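Local structure of 3-phosphoshikimate 1-carboxyvinyltransferase (Streptomyces sviceus, 7M0O) at residues S7-I10 against T11-L15; L31-D34 against D35-G38. The protein probably catalyses transfer of the enolpyruvyl group of phosphoenolpyruvate to the 5-hydroxyl of shikimate 3-phosphate, the sixth step of chorismate biosynthesis. One frame throughout, in Å; residues are numbered along the deposited sequence.

Overall arrangement
Interactions 1 and 2 lie at two neighbouring helix starts, each capped by a serine (Ser7 and Ser33). Interaction 1 (7-15) opens helix 8-20; strand 24-28 follows, and interaction 2 (31-38) then leads from a loop into helix 34-45. Their centres lie about 10 Å apart, and the two stretches touch directly. Thr11 OG1 and Leu31 N, 3.0 Å apart, probably form a hydrogen bond, Lys8 CB packs on Leu31 CD2, and Lys8 NZ makes a long, weak ion pair with Asp35 OD2. The second helix start therefore packs against Lys8, a residue predicted to bind both shikimate 3-phosphate and phosphoenolpyruvate.

Interaction 1. Residues S7-I10 against T11-L15; sequences SKSI and TARAL
Ser7 O is gripped twice by Thr11, at 2.7 Å by OG1 and at 3.0 Å by the backbone N, the two donors arriving from opposite faces of the carbonyl plane. The fork is possible because OG1 stands beside its own backbone N (chi1 -62°). With a valine here the hydroxyl is gone: Ser7 O would probably keep only the backbone donor of this residue, and Leu31 N would lose its likely acceptor. Ordinary helical bonds follow from Ala12 N to Lys8 O and from Ala14 N to Ile10 O, while Arg13 N points straight at Ser9 O (179°) over a longer 3.3 Å.

Ser7 is the N-cap of helix 8-20, its OG accepting from Ile10 N at 3.0 Å. This helix start carries Lys8, Ser9 and Arg13, all predicted to bind shikimate 3-phosphate, as expected for the substrate cleft of an EPSP synthase.

Among the charged side chains, Arg13 runs extended from CG to NE and brings NH1 back over the first turn, where Ser9 OG receives a weak bond of 3.4 Å. Its NE bonds to Thr187 OG1, and Tyr183 makes a cation-pi contact. Lys8, bent at chi2 and chi4, passes NZ 3.9 Å from Ala12 CB on its way to Thr80 OG1.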
loop_
_atom_site.group_PDB
_atom_site.type_symbol
_atom_site.label_atom_id
_atom_site.label_comp_id
_atom_site.label_asym_id
_atom_site.label_seq_id
_atom_site.Cartn_x
_atom_site.Cartn_y
_atom_site.Cartn_z
ATOM N N SER A 7 2.339 -5.995 1.138
ATOM C CA SER A 7 1.703 -4.743 0.761
ATOM C C SER A 7 0.859 -4.947 -0.493
ATOM O O SER A 7 1.326 -5.525 -1.480
ATOM C CB SER A 7 2.758 -3.657 0.518
ATOM O OG SER A 7 2.275 -2.678 -0.402
ATOM N N LYS A 8 -0.398 -4.492 -0.433
ATOM C CA LYS A 8 -1.284 -4.627 -1.591
ATOM C C LYS A 8 -0.789 -3.790 -2.766
ATOM O O LYS A 8 -0.724 -4.273 -3.907
ATOM C CB LYS A 8 -2.708 -4.235 -1.203
ATOM C CG LYS A 8 -3.623 -3.964 -2.400
ATOM C CD LYS A 8 -3.814 -5.207 -3.261
ATOM C CE LYS A 8 -4.790 -4.935 -4.419
ATOM N NZ LYS A 8 -4.269 -3.911 -5.375
ATOM N N SER A 9 -0.456 -2.522 -2.521
ATOM C CA SER A 9 -0.071 -1.666 -3.638
ATOM C C SER A 9 1.287 -2.064 -4.210
ATOM O O SER A 9 1.519 -1.911 -5.414
ATOM C CB SER A 9 -0.062 -0.195 -3.216
ATOM O OG SER A 9 0.907 0.053 -2.225
ATOM N N ILE A 10 2.196 -2.577 -3.381
ATOM C CA ILE A 10 3.462 -3.054 -3.925
ATOM C C ILE A 10 3.244 -4.339 -4.728
ATOM O O ILE A 10 3.832 -4.518 -5.802
ATOM C CB ILE A 10 4.503 -3.226 -2.809
ATOM C CG1 ILE A 10 4.919 -1.843 -2.296
ATOM C CG2 ILE A 10 5.720 -4.018 -3.332
ATOM C CD1 ILE A 10 5.825 -1.853 -1.062
ATOM N N THR A 11 2.368 -5.229 -4.254
ATOM C CA THR A 11 2.103 -6.453 -5.005
ATOM C C THR A 11 1.540 -6.122 -6.383
ATOM O O THR A 11 1.931 -6.732 -7.388
ATOM C CB THR A 11 1.147 -7.379 -4.223
ATOM O OG1 THR A 11 1.750 -7.786 -2.976
ATOM C CG2 THR A 11 0.824 -8.631 -5.040
ATOM N N ALA A 12 0.681 -5.107 -6.450
ATOM C CA ALA A 12 0.043 -4.724 -7.710
ATOM C C ALA A 12 1.064 -4.246 -8.731
ATOM O O ALA A 12 1.074 -4.709 -9.881
ATOM C CB ALA A 12 -0.987 -3.625 -7.443
ATOM N N ARG A 13 1.901 -3.277 -8.341
ATOM C CA ARG A 13 2.972 -2.821 -9.227
ATOM C C ARG A 13 3.881 -3.976 -9.640
ATOM O O ARG A 13 4.287 -4.068 -10.805
ATOM C CB ARG A 13 3.806 -1.734 -8.545
ATOM C CG ARG A 13 3.084 -0.441 -8.133
ATOM C CD ARG A 13 4.115 0.387 -7.374
ATOM N NE ARG A 13 3.670 1.667 -6.824
ATOM C CZ ARG A 13 3.153 1.837 -5.609
ATOM N NH1 ARG A 13 2.961 0.806 -4.789
ATOM N NH2 ARG A 13 2.822 3.053 -5.211
ATOM N N ALA A 14 4.238 -4.850 -8.692
ATOM C CA ALA A 14 5.175 -5.935 -8.995
ATOM C C ALA A 14 4.608 -6.909 -10.020
ATOM O O ALA A 14 5.365 -7.480 -10.818
ATOM C CB ALA A 14 5.545 -6.689 -7.718
ATOM N N LEU A 15 3.290 -7.154 -9.975
ATOM C CA LEU A 15 2.660 -8.048 -10.952
ATOM C C LEU A 15 2.748 -7.472 -12.361
ATOM O O LEU A 15 2.996 -8.206 -13.329
ATOM C CB LEU A 15 1.195 -8.296 -10.581
ATOM C CG LEU A 15 0.944 -9.257 -9.431
ATOM C CD1 LEU A 15 -0.519 -9.234 -9.016
ATOM C CD2 LEU A 15 1.340 -10.636 -9.849
#

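Interaction 2. Residues L31-D34 against D35-G38; sequences LRSD and DTEG
Ser33 O accepts from Glu37 N at 2.9 Å and Asp34 O from Gly38 N at 3.0 Å, the first backbone bonds made as the chain leaves its loop and winds into helix 34-45. Around them the side chains of Ser33 and Thr36 answer one another. Ser33 OG takes the backbone N-H of Thr36, a long bond of 3.3 Å but nearly straight at 173°. In return, Thr36 OG1 accepts from Ser33 N at 3.0 Å, again almost in line (177°). Both oxygens lie between their own backbone N and carbonyl carbon, with chi1 of Thr36 at 72°, and this places OG1 back over the residues that precede the helix. There it also comes within 2.9 Å of Leu31 O, so the hydroxyl spans the chain on both flanks of Arg32. The methyl of Thr36 lies alongside, CG2 3.5 Å from Ser33 OG.

The charged side chains are directed mainly beyond this turn. Arg32 and Glu37 approach obliquely, with NH1 4.1 Å from OE1 and the carboxylate oxygen well out of the guanidinium plane, so that they share an attraction of charge without an N-H pointing across. Each has a firmer partner: Arg32 NH2 bonds to Thr53 O, and Glu37 OE1 forms a salt bridge with Arg52. Glu37 also lays CB against Ser33 O, at 3.3 Å. Asp35 turns its carboxylate off the turn, where OD1 is hydrogen-bonded to Thr81 OG1 and OD2 accepts from Thr80 N.

Two reciprocal bonds between the N-cap and the residue three places on define a capping box, here formed by Ser33 and Thr36 at the start of the helix that follows strand 24-28 in this EPSP synthase.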
loop_
_atom_site.group_PDB
_atom_site.type_symbol
_atom_site.label_atom_id
_atom_site.label_comp_id
_atom_site.label_asym_id
_atom_site.label_seq_id
_atom_site.Cartn_x
_atom_site.Cartn_y
_atom_site.Cartn_z
ATOM N N LEU A 31 1.122 -10.484 -1.866
ATOM C CA LEU A 31 -0.178 -10.571 -1.213
ATOM C C LEU A 31 -1.115 -11.434 -2.052
ATOM O O LEU A 31 -1.242 -11.233 -3.269
ATOM C CB LEU A 31 -0.769 -9.173 -1.012
ATOM C CG LEU A 31 -2.224 -9.124 -0.528
ATOM C CD1 LEU A 31 -2.344 -9.704 0.874
ATOM C CD2 LEU A 31 -2.800 -7.723 -0.577
ATOM N N ARG A 32 -1.777 -12.394 -1.403
ATOM C CA ARG A 32 -2.815 -13.188 -2.047
ATOM C C ARG A 32 -4.165 -12.620 -1.623
ATOM O O ARG A 32 -4.576 -12.775 -0.464
ATOM C CB ARG A 32 -2.691 -14.660 -1.669
ATOM C CG ARG A 32 -1.574 -15.382 -2.413
ATOM C CD ARG A 32 -1.549 -16.850 -2.006
ATOM N NE ARG A 32 -0.695 -17.684 -2.851
ATOM C CZ ARG A 32 -1.150 -18.482 -3.813
ATOM N NH1 ARG A 32 -2.453 -18.558 -4.070
ATOM N NH2 ARG A 32 -0.301 -19.217 -4.515
ATOM N N SER A 33 -4.835 -11.933 -2.547
ATOM C CA SER A 33 -6.182 -11.414 -2.326
ATOM C C SER A 33 -7.038 -11.753 -3.534
ATOM O O SER A 33 -6.532 -12.258 -4.537
ATOM C CB SER A 33 -6.153 -9.898 -2.085
ATOM O OG SER A 33 -5.772 -9.207 -3.263
ATOM N N ASP A 34 -8.338 -11.430 -3.460
ATOM C CA ASP A 34 -9.192 -11.631 -4.628
ATOM C C ASP A 34 -8.719 -10.784 -5.805
ATOM O O ASP A 34 -8.760 -11.241 -6.953
ATOM C CB ASP A 34 -10.660 -11.330 -4.302
ATOM C CG ASP A 34 -11.283 -12.386 -3.400
ATOM O OD1 ASP A 34 -10.787 -13.545 -3.379
ATOM O OD2 ASP A 34 -12.273 -12.057 -2.702
ATOM N N ASP A 35 -8.229 -9.557 -5.537
ATOM C CA ASP A 35 -7.742 -8.706 -6.620
ATOM C C ASP A 35 -6.501 -9.310 -7.275
ATOM O O ASP A 35 -6.442 -9.438 -8.499
ATOM C CB ASP A 35 -7.453 -7.288 -6.104
ATOM C CG ASP A 35 -7.194 -6.266 -7.232
ATOM O OD1 ASP A 35 -7.185 -6.626 -8.433
ATOM O OD2 ASP A 35 -7.014 -5.070 -6.913
ATOM N N THR A 36 -5.501 -9.719 -6.480
ATOM C CA THR A 36 -4.304 -10.276 -7.112
ATOM C C THR A 36 -4.576 -11.633 -7.748
ATOM O O THR A 36 -3.933 -11.988 -8.748
ATOM C CB THR A 36 -3.158 -10.381 -6.107
ATOM O OG1 THR A 36 -3.427 -11.436 -5.174
ATOM C CG2 THR A 36 -2.993 -9.083 -5.365
ATOM N N GLU A 37 -5.520 -12.408 -7.200
ATOM C CA GLU A 37 -5.896 -13.658 -7.852
ATOM C C GLU A 37 -6.516 -13.397 -9.221
ATOM O O GLU A 37 -6.190 -14.079 -10.197
ATOM C CB GLU A 37 -6.852 -14.456 -6.959
ATOM C CG GLU A 37 -7.213 -15.843 -7.498
ATOM C CD GLU A 37 -6.092 -16.859 -7.306
ATOM O OE1 GLU A 37 -5.204 -16.613 -6.451
ATOM O OE2 GLU A 37 -6.110 -17.909 -8.002
ATOM N N GLY A 38 -7.410 -12.408 -9.309
ATOM C CA GLY A 38 -7.988 -12.058 -10.595
ATOM C C GLY A 38 -6.963 -11.515 -11.580
ATOM O O GLY A 38 -7.066 -11.772 -12.788
#